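Local coordinates for protein acetylxylan esterase A (Aspergillus awamori, PDB 5X6S) that removes acetyl side groups from the backbone of acetylated xylans and xylo-oligosaccharides as a secreted serine esterase of carbohydrate esterase family 1, at residues A[51-56]-A[266-271]; A[139-144]-A[194-199]; A[229-234]-A[241-246]. One frame throughout, in Å; residues are numbered along the deposited sequence.

Overall arrangement
Contacts 2 and 3 lie in the central mixed sheet of an alpha/beta-hydrolase fold, and contact 1 packs against one side of it. Contact 2 pairs the parallel strands 138-142 and 193-199, and contact 3 is the antiparallel hairpin 230-232/240-246 at one border; their centres lie about 14 Å apart, with strand 249-254 between them. Contact 1 joins helix 53-60 to the C-terminal helix 265-272, its centre about 14 Å from that of contact 2 and about 21 Å from that of contact 3. Along the chain contact 2 precedes contact 3, and the two halves of contact 1 lie before and after them all. Asp268 and Trp271 hydrogen-bond to Tyr142 and Ala139, tying the last helix to the sheet that carries the probable catalytic serine.

Contact 1 (A[51-56]-A[266-271]); sequences SPYATL and DKDMEW
Two helices of the alpha/beta-hydrolase fold meet here, helix 53-60 and the equally short C-terminal helix 265-272, through one buried polar link and a small apolar patch. The polar link is tip to carboxylate. Tyr53 has CG anti to its carbonyl carbon (chi1 -57°), and its ring reaches across so that OH donates to Asp268 OD2 at 2.6 Å. The hydroxyl meets this oxygen nearly along the C-O axis, and OD2 lies in the ring plane, 3.2 Å from Tyr53 CE1. Ring and carboxylate are only 17° from coplanar. The other oxygen, OD1, accepts from the hydroxyl of Tyr142 on strand 138-142, so a tyrosine from a helix and one from a strand grip this buried carboxylate, one at each oxygen; their bonds would be expected to stabilise its charge.

Beside this pair, Leu56 and Met269 cross obliquely. Both leucine methyls touch the methionine: CD1 and CD2 each lie 4.0 Å from Met269 CG. The methionine chain bends at chi2 and chi3, which turns its sulphur to 4.1 Å from Leu56 CB and its methyl CE to 4.1 Å from Leu56 CD1. At the exposed border, Asp266 OD1 rests 3.7 Å from Leu56 CD2. Tyr53 also packs on Val64 and Tyr66 of strand 63-68. The arrangement is a helix-helix contact on one side of the central sheet, characteristic of the layered alpha/beta-hydrolase architecture.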
# COMPACT_ATOMS: atom_id res chain seq x y z
N SER A 51 15.67 22.04 4.35
CA SER A 51 15.05 21.03 5.18
C SER A 51 16.15 20.07 5.53
O SER A 51 17.15 20.05 4.83
CB SER A 51 13.92 20.32 4.43
OG SER A 51 14.37 19.69 3.23
N PRO A 52 15.94 19.26 6.57
CA PRO A 52 16.98 18.34 6.99
C PRO A 52 16.96 16.99 6.29
O PRO A 52 17.78 16.15 6.63
CB PRO A 52 16.68 18.15 8.49
CG PRO A 52 15.18 18.26 8.58
CD PRO A 52 14.83 19.35 7.57
N TYR A 53 16.04 16.75 5.34
CA TYR A 53 15.80 15.37 4.86
C TYR A 53 16.95 14.74 4.10
O TYR A 53 17.19 13.53 4.23
CB TYR A 53 14.47 15.27 4.04
CG TYR A 53 13.29 15.75 4.83
CD1 TYR A 53 12.97 15.13 6.02
CD2 TYR A 53 12.61 16.93 4.49
CE1 TYR A 53 11.92 15.60 6.83
CE2 TYR A 53 11.59 17.41 5.28
CZ TYR A 53 11.25 16.74 6.44
OH TYR A 53 10.28 17.22 7.24
N ALA A 54 17.64 15.53 3.29
CA ALA A 54 18.84 14.98 2.58
C ALA A 54 19.95 14.60 3.54
O ALA A 54 20.58 13.56 3.37
CB ALA A 54 19.37 15.98 1.53
N THR A 55 20.18 15.41 4.58
CA THR A 55 21.15 15.10 5.61
C THR A 55 20.74 13.79 6.30
O THR A 55 21.54 12.87 6.48
CB THR A 55 21.29 16.27 6.65
OG1 THR A 55 21.85 17.40 6.00
CG2 THR A 55 22.17 15.91 7.82
N LEU A 56 19.46 13.70 6.68
CA LEU A 56 18.93 12.48 7.33
C LEU A 56 18.95 11.22 6.42
O LEU A 56 19.15 10.09 6.92
CB LEU A 56 17.55 12.76 7.89
CG LEU A 56 17.45 13.77 9.05
CD1 LEU A 56 16.03 14.29 9.22
CD2 LEU A 56 17.98 13.18 10.37
N ASP A 266 14.55 15.05 13.30
CA ASP A 266 14.71 13.82 14.05
C ASP A 266 13.35 13.25 14.50
O ASP A 266 13.14 12.03 14.47
CB ASP A 266 15.64 13.97 15.27
CG ASP A 266 17.05 14.52 14.92
OD1 ASP A 266 17.48 14.51 13.77
OD2 ASP A 266 17.72 15.01 15.85
N LYS A 267 12.45 14.13 14.90
CA LYS A 267 11.08 13.71 15.28
C LYS A 267 10.32 13.08 14.12
O LYS A 267 9.53 12.16 14.31
CB LYS A 267 10.29 14.87 15.89
CG LYS A 267 10.86 15.47 17.18
CD LYS A 267 11.43 14.44 18.13
CE LYS A 267 10.38 13.70 18.87
NZ LYS A 267 10.99 12.98 20.04
N ASP A 268 10.55 13.59 12.91
CA ASP A 268 9.95 13.01 11.71
C ASP A 268 10.44 11.58 11.55
O ASP A 268 9.64 10.68 11.27
CB ASP A 268 10.28 13.79 10.43
CG ASP A 268 9.72 15.19 10.39
OD1 ASP A 268 8.86 15.58 11.22
OD2 ASP A 268 10.17 15.98 9.51
N MET A 269 11.75 11.37 11.70
CA MET A 269 12.35 10.04 11.64
C MET A 269 11.68 9.02 12.58
O MET A 269 11.53 7.83 12.25
CB MET A 269 13.87 10.12 11.89
CG MET A 269 14.68 10.93 10.87
SD MET A 269 14.42 10.38 9.13
CE MET A 269 13.13 11.49 8.59
N GLU A 270 11.33 9.50 13.77
CA GLU A 270 10.70 8.69 14.80
C GLU A 270 9.25 8.39 14.40
O GLU A 270 8.82 7.26 14.51
CB GLU A 270 10.73 9.43 16.13
CG GLU A 270 12.10 9.42 16.77
CD GLU A 270 12.20 10.30 18.02
OE1 GLU A 270 11.16 10.63 18.63
OE2 GLU A 270 13.33 10.69 18.36
N TRP A 271 8.52 9.41 13.90
CA TRP A 271 7.12 9.21 13.51
C TRP A 271 7.04 8.25 12.34
O TRP A 271 6.19 7.34 12.29
CB TRP A 271 6.49 10.55 13.15
CG TRP A 271 5.08 10.46 12.65
CD1 TRP A 271 4.61 10.82 11.43
CD2 TRP A 271 3.95 9.93 13.37
NE1 TRP A 271 3.27 10.59 11.35
CE2 TRP A 271 2.84 10.05 12.54
CE3 TRP A 271 3.79 9.40 14.66
CZ2 TRP A 271 1.57 9.64 12.94
CZ3 TRP A 271 2.48 9.00 15.05
CH2 TRP A 271 1.43 9.12 14.19

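Contact 2 (A[139-144]-A[194-199]); sequences ATVYSG and MQIYHG
Tyr197 projects from the pairing of strands 138-142 and 193-199, and its CB starts 3.4 Å from Val141 O. With CG anti to its carbonyl carbon (chi1 -71°), the ring rises alongside that of Tyr142. CG and CD1 meet Tyr142 CE1, the latter at 3.4 Å, and Tyr197 CE1 also touches Thr140 CG2 at the ring edge, 3.5 Å away. Further out, CZ lies near Tyr142 OH, and Tyr197 OH ends 3.9 Å from that same Tyr142 OH. The two rings form an offset stack, centroids 4.5 Å apart and planes at 21°, Tyr142 CE1 sitting over one face of Tyr197 toward the rim. Tyr142 OH is itself held by Asp268 and His264 N.

Beneath the rings the parallel ladder runs Gln195 N to Ala139 O, Val141 N to Gln195 O, Tyr197 N to Val141 O and Ser143 N to Tyr197 O; the middle two are the shortest, both 2.7 Å, and nearly straight. Thr140 OG1 adds a side-chain bond to Gln195 OE1, approaching from above the carbonyl plane. The other face is apolar: Val141 CG2 presses tightly on Ile196 CD1 at 3.5 Å. At the C-terminal end a water joins Gly144 N, Tyr197 O and ND1 of His198, whose NE2 bonds to Leu205 O.

These neighbouring parallel strands of the alpha/beta-hydrolase sheet end by the probable nucleophile Ser119, about 6 Å from Ser143 between side chains. Helix 265-272 covers the face of Thr140 and Gln195, helices 120-131 and 208-221 that of Val141 and Ile196, and strand 113-118 continues the sheet beyond strand 138-142.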
# COMPACT_ATOMS: atom_id res chain seq x y z
N ALA A 139 2.46 10.51 7.52
CA ALA A 139 2.60 11.86 7.01
C ALA A 139 2.82 12.79 8.15
O ALA A 139 2.21 12.58 9.24
CB ALA A 139 1.36 12.30 6.28
N THR A 140 3.60 13.86 7.92
CA THR A 140 3.82 14.93 8.94
C THR A 140 3.47 16.24 8.29
O THR A 140 4.03 16.60 7.24
CB THR A 140 5.28 14.90 9.53
OG1 THR A 140 5.51 13.66 10.24
CG2 THR A 140 5.53 16.07 10.52
N VAL A 141 2.59 17.00 8.92
CA VAL A 141 2.05 18.25 8.41
C VAL A 141 2.59 19.40 9.26
O VAL A 141 2.32 19.46 10.49
CB VAL A 141 0.49 18.22 8.41
CG1 VAL A 141 -0.13 19.50 7.93
CG2 VAL A 141 -0.04 17.03 7.59
N TYR A 142 3.38 20.27 8.63
CA TYR A 142 3.91 21.50 9.26
C TYR A 142 3.09 22.75 8.85
O TYR A 142 3.37 23.40 7.83
CB TYR A 142 5.42 21.71 9.00
CG TYR A 142 6.28 20.75 9.73
CD1 TYR A 142 6.50 20.90 11.12
CD2 TYR A 142 6.87 19.66 9.09
CE1 TYR A 142 7.26 19.99 11.81
CE2 TYR A 142 7.67 18.73 9.82
CZ TYR A 142 7.86 18.93 11.17
OH TYR A 142 8.62 18.09 11.92
N SER A 143 2.07 23.09 9.66
CA SER A 143 1.30 24.34 9.43
C SER A 143 0.58 24.37 8.09
O SER A 143 0.96 25.11 7.17
CB SER A 143 2.19 25.58 9.57
OG SER A 143 2.96 25.53 10.77
N GLY A 144 -0.43 23.52 7.95
CA GLY A 144 -1.23 23.48 6.74
C GLY A 144 -2.71 23.77 7.05
O GLY A 144 -3.05 24.40 8.06
N MET A 194 -1.23 10.11 10.63
CA MET A 194 -1.10 11.53 10.49
C MET A 194 -0.52 12.21 11.74
O MET A 194 -0.98 11.97 12.85
CB MET A 194 -2.44 12.18 10.18
CG MET A 194 -3.18 11.64 8.97
SD MET A 194 -2.18 11.76 7.44
CE MET A 194 -2.09 13.50 7.26
N GLN A 195 0.46 13.09 11.53
CA GLN A 195 1.03 13.93 12.58
C GLN A 195 0.94 15.35 12.13
O GLN A 195 1.51 15.73 11.08
CB GLN A 195 2.49 13.54 12.83
CG GLN A 195 3.19 14.35 13.88
CD GLN A 195 4.64 13.91 14.03
OE1 GLN A 195 5.46 14.06 13.09
NE2 GLN A 195 4.97 13.33 15.18
N ILE A 196 0.23 16.17 12.91
CA ILE A 196 -0.16 17.54 12.53
C ILE A 196 0.47 18.57 13.50
O ILE A 196 0.11 18.60 14.68
CB ILE A 196 -1.70 17.70 12.56
CG1 ILE A 196 -2.38 16.53 11.84
CG2 ILE A 196 -2.15 19.10 12.09
CD1 ILE A 196 -2.03 16.35 10.36
N TYR A 197 1.38 19.41 12.99
CA TYR A 197 1.95 20.51 13.76
C TYR A 197 1.29 21.83 13.37
O TYR A 197 0.97 22.07 12.21
CB TYR A 197 3.44 20.69 13.45
CG TYR A 197 4.40 19.65 13.97
CD1 TYR A 197 4.66 18.45 13.26
CD2 TYR A 197 5.12 19.87 15.14
CE1 TYR A 197 5.60 17.52 13.74
CE2 TYR A 197 6.09 18.96 15.60
CZ TYR A 197 6.33 17.79 14.91
OH TYR A 197 7.29 16.93 15.39
N HIS A 198 1.16 22.75 14.32
CA HIS A 198 0.68 24.09 14.03
C HIS A 198 1.12 25.01 15.17
O HIS A 198 1.26 24.57 16.30
CB HIS A 198 -0.85 24.13 13.88
CG HIS A 198 -1.34 25.11 12.85
ND1 HIS A 198 -1.81 24.72 11.62
CD2 HIS A 198 -1.38 26.47 12.84
CE1 HIS A 198 -2.10 25.77 10.89
NE2 HIS A 198 -1.87 26.85 11.62
N GLY A 199 1.31 26.29 14.85
CA GLY A 199 1.69 27.28 15.87
C GLY A 199 0.50 28.12 16.33
O GLY A 199 -0.35 28.48 15.51
O HOH W 1 2.01 27.56 12.32
O HOH W 2 -1.32 22.22 10.41

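Contact 3 (A[229-234]-A[241-246]); sequences EKTEAN and ETTIWG
A beta hairpin at the sheet border joins strand 230-232 to strand 240-246, and five backbone hydrogen bonds link the two segments. Glu232 and Thr242 form a reciprocal hydrogen-bonded pair: Glu232 N donates to Thr242 O at 2.8 Å, and Thr242 N returns the bond to Glu232 O at 3.0 Å. Lys230 and Ile244 form a second hydrogen-bonded pair, with Ile244 N reaching Lys230 O at 2.9 Å from above the carbonyl plane. Ile244 O takes two donors, both in its carbonyl plane, Glu229 N at 2.7 Å and Lys230 N at 3.2 Å. Residues 229 and 230 thus share one partner, a classic beta bulge, and the closer bond is the more bent (N-H...O 132° against 146°). Thr231 and Thr243 make the intervening non-hydrogen-bonded pair, where side chains lie side by side and Thr231 CG2 meets Thr243 OG1. CA-H groups of Thr231 and Thr243 supplement the ladder by pointing at Thr242 O and Lys230 O.

Among the side chains, Glu232 extends beyond CG along Thr242, placing OE1 3.4 Å from both CB and CG2 of the threonine. Its OE2 has Ile244 CD1 nearby and a long salt bridge to Lys230 NZ (3.6 Å). Thr242 OG1 is bonded instead to Thr235 O, and Trp245 NE1 to Tyr225 O. Thr243 CG2 lies over one face of the Trp245 indole, toward its rim.

Strand 240-246 lies between strands 230-232 and 249-254; on the latter, antiparallel side Glu241 and Thr243 bond through their backbones to Phe253 and Gly251. Thr242 and Ile244 also pack against Gln250 there, while strand 230-232 forms the outermost strand of the sheet within this chain.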
# COMPACT_ATOMS: atom_id res chain seq x y z
N GLU A 229 -6.41 9.86 23.38
CA GLU A 229 -5.82 8.87 24.27
C GLU A 229 -4.88 9.46 25.31
O GLU A 229 -4.79 8.91 26.43
CB GLU A 229 -4.94 7.88 23.51
CG GLU A 229 -5.57 6.61 23.08
CD GLU A 229 -4.58 5.72 22.35
OE1 GLU A 229 -3.34 5.99 22.35
OE2 GLU A 229 -5.07 4.75 21.76
N LYS A 230 -4.11 10.46 24.91
CA LYS A 230 -3.00 10.98 25.74
C LYS A 230 -2.69 12.43 25.42
O LYS A 230 -2.82 12.86 24.26
CB LYS A 230 -1.76 10.13 25.52
CG LYS A 230 -0.65 10.30 26.54
CD LYS A 230 0.47 9.31 26.23
CE LYS A 230 1.74 9.60 27.01
NZ LYS A 230 2.62 8.39 27.13
N THR A 231 -2.27 13.20 26.45
CA THR A 231 -1.73 14.55 26.25
C THR A 231 -0.36 14.61 26.92
O THR A 231 -0.16 14.01 27.98
CB THR A 231 -2.64 15.72 26.73
OG1 THR A 231 -2.95 15.61 28.15
CG2 THR A 231 -3.91 15.78 25.95
N GLU A 232 0.61 15.24 26.24
CA GLU A 232 1.99 15.27 26.72
C GLU A 232 2.48 16.71 26.70
O GLU A 232 2.57 17.35 25.64
CB GLU A 232 2.94 14.38 25.86
CG GLU A 232 2.50 12.92 25.70
CD GLU A 232 3.25 12.15 24.57
OE1 GLU A 232 3.48 12.72 23.49
OE2 GLU A 232 3.56 10.95 24.73
N ALA A 233 2.78 17.21 27.89
CA ALA A 233 3.28 18.56 28.06
C ALA A 233 4.71 18.66 27.48
O ALA A 233 5.50 17.70 27.57
CB ALA A 233 3.32 18.92 29.54
N ASN A 234 5.03 19.83 26.95
CA ASN A 234 6.43 20.14 26.57
C ASN A 234 7.06 19.02 25.71
O ASN A 234 8.18 18.56 25.97
CB ASN A 234 7.29 20.43 27.84
CG ASN A 234 6.77 21.64 28.59
OD1 ASN A 234 6.55 22.72 28.00
ND2 ASN A 234 6.51 21.45 29.90
N GLU A 241 2.82 20.99 22.77
CA GLU A 241 2.05 19.94 23.45
C GLU A 241 1.54 18.91 22.47
O GLU A 241 0.92 19.27 21.49
CB GLU A 241 0.84 20.57 24.17
CG GLU A 241 -0.03 19.58 24.96
CD GLU A 241 -1.37 20.22 25.36
OE1 GLU A 241 -2.16 20.61 24.43
OE2 GLU A 241 -1.62 20.41 26.58
N THR A 242 1.80 17.64 22.76
CA THR A 242 1.39 16.53 21.89
C THR A 242 0.10 15.87 22.40
O THR A 242 0.04 15.46 23.54
CB THR A 242 2.52 15.48 21.75
OG1 THR A 242 3.69 16.10 21.19
CG2 THR A 242 2.12 14.37 20.84
N THR A 243 -0.91 15.79 21.54
CA THR A 243 -2.12 15.04 21.81
C THR A 243 -2.15 13.82 20.86
O THR A 243 -2.14 14.00 19.64
CB THR A 243 -3.35 15.91 21.56
OG1 THR A 243 -3.31 17.07 22.42
CG2 THR A 243 -4.64 15.11 21.83
N ILE A 244 -2.14 12.62 21.42
CA ILE A 244 -2.32 11.38 20.68
C ILE A 244 -3.79 10.91 20.69
O ILE A 244 -4.32 10.53 21.73
CB ILE A 244 -1.43 10.28 21.25
CG1 ILE A 244 0.04 10.76 21.26
CG2 ILE A 244 -1.63 8.96 20.49
CD1 ILE A 244 0.98 9.75 21.88
N TRP A 245 -4.47 10.98 19.54
CA TRP A 245 -5.84 10.48 19.45
C TRP A 245 -5.83 8.98 19.26
O TRP A 245 -6.73 8.28 19.71
CB TRP A 245 -6.63 11.18 18.37
CG TRP A 245 -7.23 12.50 18.70
CD1 TRP A 245 -8.53 12.74 19.12
CD2 TRP A 245 -6.61 13.78 18.59
NE1 TRP A 245 -8.73 14.08 19.25
CE2 TRP A 245 -7.57 14.75 18.95
CE3 TRP A 245 -5.32 14.21 18.20
CZ2 TRP A 245 -7.30 16.12 18.94
CZ3 TRP A 245 -5.05 15.55 18.22
CH2 TRP A 245 -6.03 16.50 18.59
N GLY A 246 -4.77 8.48 18.61
CA GLY A 246 -4.55 7.05 18.48
C GLY A 246 -3.34 6.75 17.59
O GLY A 246 -2.54 7.65 17.30